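Local coordinates for Exo-arabinanase (Penicillium chrysogenum, PDB 3A72), which probably hydrolyses alpha-1,5-linked arabinan from its chain ends, and holds arabinobiose in this crystal, at residues 12-15 with 21-24; 211-216 with 239-244. All coordinates share one frame; numbering follows the deposited sequence.

In the fold
From the N terminus, strand 6-10 lies at the outer edge of a sheet whose other three strands (317-320, 328-333 and 344-350) come from the C-terminal end, an exchange that closes the ring of six four-stranded blades in this sialidase-like beta-propeller. Interaction 1 closes the loop that follows, bringing residues 12-15 against residues 21-24, where strand 23-30 begins the next blade. Interaction 2 comes later and in series, with neither nesting nor crossing: it spans the hairpin and third strand of the 204-255 blade, joining the 213-216 turn to the end of strand 237-242. The two centres are about 35 Å apart, on opposite sides of the chain's centre.

Interaction 1. Residues 12-15 with 21-24; sequences FSPP and PRTL
Pro14 packs against both Arg22 and Thr23, its ring lying crosswise to their side chains at about a right angle. Its CG atom comes within 3.7 Å of Arg22 CB. The same CG lies 3.9 Å from Thr23 CG2, a methyl that also approaches the rim of the Phe12 ring, near its plane, at 3.8 Å from CD2. Thr23 can offer this methyl because its hydroxyl takes the position between backbone N and carbonyl carbon (chi1 62°), leaving CG2 anti to the carbonyl carbon. Pro14 N sits 4.0 Å above one face of the Phe12 ring, displaced toward its rim. Farther along, the extended Arg22 chain runs past Pro15, with CD 3.4 Å from Pro15 O; the guanidinium meets that oxygen obliquely.

The next shell helps to position these groups. Thr23 OG1 is hydrogen-bonded to Ala334 O, which sets the rotation of the threonine, while Trp40 of strand 36-42 meets the Phe12 ring with planes about 20° apart. Arg22 NH2 bonds to Ser16 O, and weaker bonds run from NE to Tyr18 O and from NH1 to Glu340 O. Its backbone has the positive phi of a classic gamma turn, with Thr23 N weakly bonded to Pro21 O at 2.9 Å, just after a cis peptide bond before Pro21. This bend precedes strand 23-30, the inner strand of its propeller blade, where neighbouring Leu24 touches a bound arabinofuranose unit.

Across the two segments the contact is thus carried mainly by carbon-to-carbon packing, while the N-H groups of the arginine are satisfied by main-chain carbonyls outside both segments, whose oxygens its positive charge would probably polarise.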
# COMPACT_ATOMS: atom_id res chain seq x y z
N PHE A 12 12.97 12.70 1.13
CA PHE A 12 13.37 13.16 -0.19
C PHE A 12 12.56 14.37 -0.59
O PHE A 12 11.31 14.34 -0.55
CB PHE A 12 13.15 12.05 -1.23
CG PHE A 12 13.45 12.42 -2.66
CD1 PHE A 12 14.70 12.80 -3.05
CD2 PHE A 12 12.46 12.38 -3.61
CE1 PHE A 12 15.00 13.09 -4.36
CE2 PHE A 12 12.73 12.67 -4.93
CZ PHE A 12 14.00 13.02 -5.31
N SER A 13 13.24 15.44 -0.98
CA SER A 13 12.62 16.62 -1.55
C SER A 13 12.96 16.67 -3.02
O SER A 13 14.16 16.80 -3.35
CB SER A 13 13.09 17.91 -0.85
OG SER A 13 12.27 19.05 -1.22
N PRO A 14 12.01 16.50 -3.91
CA PRO A 14 12.33 16.31 -5.32
C PRO A 14 12.80 17.62 -5.98
O PRO A 14 12.36 18.72 -5.60
CB PRO A 14 11.04 15.87 -5.93
CG PRO A 14 9.97 16.50 -5.08
CD PRO A 14 10.54 16.39 -3.68
N PRO A 15 13.64 17.46 -7.01
CA PRO A 15 14.03 18.64 -7.81
C PRO A 15 12.84 19.25 -8.49
O PRO A 15 11.86 18.57 -8.86
CB PRO A 15 14.95 18.06 -8.85
CG PRO A 15 15.34 16.70 -8.47
CD PRO A 15 14.28 16.25 -7.51
N PRO A 21 3.19 15.19 -10.17
CA PRO A 21 3.33 15.52 -8.76
C PRO A 21 4.72 15.35 -8.17
O PRO A 21 4.90 15.66 -6.98
CB PRO A 21 2.37 14.51 -8.12
CG PRO A 21 2.49 13.28 -8.97
CD PRO A 21 2.51 13.88 -10.37
N ARG A 22 5.70 14.90 -8.92
CA ARG A 22 7.11 14.75 -8.56
C ARG A 22 7.38 13.50 -7.71
O ARG A 22 8.24 12.69 -8.05
CB ARG A 22 7.71 16.00 -7.94
CG ARG A 22 7.58 17.25 -8.82
CD ARG A 22 8.47 18.37 -8.34
NE ARG A 22 8.45 19.53 -9.21
CZ ARG A 22 7.62 20.55 -9.11
NH1 ARG A 22 6.66 20.58 -8.16
NH2 ARG A 22 7.76 21.56 -9.97
N THR A 23 6.63 13.39 -6.61
CA THR A 23 6.62 12.18 -5.79
C THR A 23 5.16 11.88 -5.49
O THR A 23 4.31 12.77 -5.46
CB THR A 23 7.40 12.36 -4.47
OG1 THR A 23 6.83 13.38 -3.64
CG2 THR A 23 8.82 12.78 -4.72
N LEU A 24 4.88 10.61 -5.23
CA LEU A 24 3.55 10.16 -4.85
C LEU A 24 3.63 8.73 -4.36
O LEU A 24 4.57 8.01 -4.77
CB LEU A 24 2.59 10.18 -6.08
CG LEU A 24 1.09 10.25 -5.75
CD1 LEU A 24 0.68 11.62 -5.24
CD2 LEU A 24 0.27 9.87 -6.99

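Interaction 2. Residues 211-216 with 239-244; sequences TKLPNG and YRLSSD
Leu213 and Leu241 both carry CG anti to the carbonyl carbon and beside the backbone N (chi1 -58° and -72°), which sends their branches toward each other. The chains cross at about a right angle, Leu213 CD1 resting 4.0 Å from Leu241 CD2. Leu241 has an unusual chi2 of 149°, well short of a staggered value; its other methyl, CD1, lies in plane at the edge of the Tyr239 ring. Phe219, on the intervening strand 218-225, touches both leucines.

Residues 213-216 form the type I turn of the beta hairpin joining strands 204-212 and 218-225 of one propeller blade, closed by Gly216 N bonding to Leu213 O at 3.0 Å. Gly216 then takes a positive phi, as in type I turns with a G1 bulge, a position usual for glycine. Its own carbonyl O approaches Ser243 CA to 3.6 Å.

Two waters bridge the segments here. One donates to Asn215 O at 2.8 Å and is hydrogen-bonded to Ser243 OG. The second donates to Gly216 O at 2.6 Å and to Ser243 O at 2.9 Å, tying the turn to the chain just beyond strand 237-242.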
# COMPACT_ATOMS: atom_id res chain seq x y z
N THR A 211 -4.12 -6.24 6.95
CA THR A 211 -3.31 -6.49 8.15
C THR A 211 -3.91 -7.68 8.91
O THR A 211 -5.13 -7.78 9.09
CB THR A 211 -3.17 -5.23 9.01
OG1 THR A 211 -2.17 -5.47 10.04
CG2 THR A 211 -4.40 -4.77 9.73
N LYS A 212 -3.05 -8.58 9.40
CA LYS A 212 -3.49 -9.72 10.16
C LYS A 212 -3.69 -9.35 11.63
O LYS A 212 -2.84 -8.71 12.26
CB LYS A 212 -2.45 -10.84 10.04
CG LYS A 212 -2.96 -12.16 10.59
CD LYS A 212 -1.95 -13.29 10.39
CE LYS A 212 -2.55 -14.65 10.77
NZ LYS A 212 -1.54 -15.70 10.61
N LEU A 213 -4.80 -9.77 12.20
CA LEU A 213 -5.15 -9.50 13.58
C LEU A 213 -4.74 -10.65 14.49
O LEU A 213 -4.52 -11.79 14.02
CB LEU A 213 -6.67 -9.30 13.66
CG LEU A 213 -7.22 -8.18 12.75
CD1 LEU A 213 -8.71 -7.99 12.97
CD2 LEU A 213 -6.47 -6.87 12.94
N PRO A 214 -4.62 -10.40 15.78
CA PRO A 214 -4.04 -11.41 16.70
C PRO A 214 -4.92 -12.63 16.93
O PRO A 214 -4.42 -13.61 17.47
CB PRO A 214 -3.81 -10.61 18.00
CG PRO A 214 -4.84 -9.48 17.92
CD PRO A 214 -4.75 -9.09 16.46
N ASN A 215 -6.19 -12.58 16.56
CA ASN A 215 -7.08 -13.73 16.65
C ASN A 215 -7.16 -14.52 15.36
O ASN A 215 -7.99 -15.42 15.25
CB ASN A 215 -8.47 -13.28 17.06
CG ASN A 215 -9.17 -12.44 15.99
OD1 ASN A 215 -8.51 -12.05 15.01
ND2 ASN A 215 -10.45 -12.19 16.15
N GLY A 216 -6.30 -14.23 14.40
CA GLY A 216 -6.26 -14.95 13.13
C GLY A 216 -7.16 -14.40 12.05
O GLY A 216 -7.11 -14.85 10.92
N TYR A 239 -14.21 -2.17 5.15
CA TYR A 239 -13.37 -3.32 5.39
C TYR A 239 -14.20 -4.58 5.38
O TYR A 239 -15.42 -4.61 5.55
CB TYR A 239 -12.61 -3.18 6.66
CG TYR A 239 -13.29 -2.81 7.96
CD1 TYR A 239 -13.76 -3.78 8.85
CD2 TYR A 239 -13.41 -1.49 8.32
CE1 TYR A 239 -14.36 -3.42 10.05
CE2 TYR A 239 -13.96 -1.15 9.54
CZ TYR A 239 -14.43 -2.09 10.40
OH TYR A 239 -14.93 -1.67 11.62
N ARG A 240 -13.47 -5.67 5.15
CA ARG A 240 -13.97 -7.05 5.23
C ARG A 240 -13.05 -7.80 6.17
O ARG A 240 -11.86 -7.57 6.23
CB ARG A 240 -14.01 -7.68 3.86
CG ARG A 240 -15.13 -7.13 3.00
CD ARG A 240 -15.07 -7.56 1.58
NE ARG A 240 -16.08 -6.90 0.75
CZ ARG A 240 -16.80 -7.47 -0.19
NH1 ARG A 240 -16.71 -8.76 -0.50
NH2 ARG A 240 -17.62 -6.71 -0.90
N LEU A 241 -13.67 -8.75 6.90
CA LEU A 241 -12.96 -9.58 7.85
C LEU A 241 -13.08 -11.04 7.47
O LEU A 241 -14.22 -11.53 7.26
CB LEU A 241 -13.55 -9.34 9.25
CG LEU A 241 -13.16 -7.95 9.81
CD1 LEU A 241 -14.20 -7.36 10.71
CD2 LEU A 241 -11.77 -8.06 10.47
N SER A 242 -11.96 -11.73 7.40
CA SER A 242 -11.93 -13.16 7.04
C SER A 242 -10.77 -13.82 7.71
O SER A 242 -9.69 -13.21 7.76
CB SER A 242 -11.77 -13.34 5.55
OG SER A 242 -11.75 -14.70 5.22
N SER A 243 -10.92 -15.07 8.17
CA SER A 243 -9.78 -15.82 8.71
C SER A 243 -9.05 -16.59 7.66
O SER A 243 -8.06 -17.28 7.93
CB SER A 243 -10.27 -16.77 9.81
OG SER A 243 -10.65 -15.92 10.92
N ASP A 244 -9.41 -16.55 6.41
CA ASP A 244 -8.84 -17.10 5.21
C ASP A 244 -8.47 -15.93 4.28
O ASP A 244 -9.36 -15.33 3.69
CB ASP A 244 -9.76 -18.05 4.50
CG ASP A 244 -9.19 -18.68 3.28
OD1 ASP A 244 -8.09 -18.26 2.82
OD2 ASP A 244 -9.83 -19.63 2.73
O HOH W 1 -9.33 -16.77 13.15
O HOH W 2 -6.19 -17.20 10.14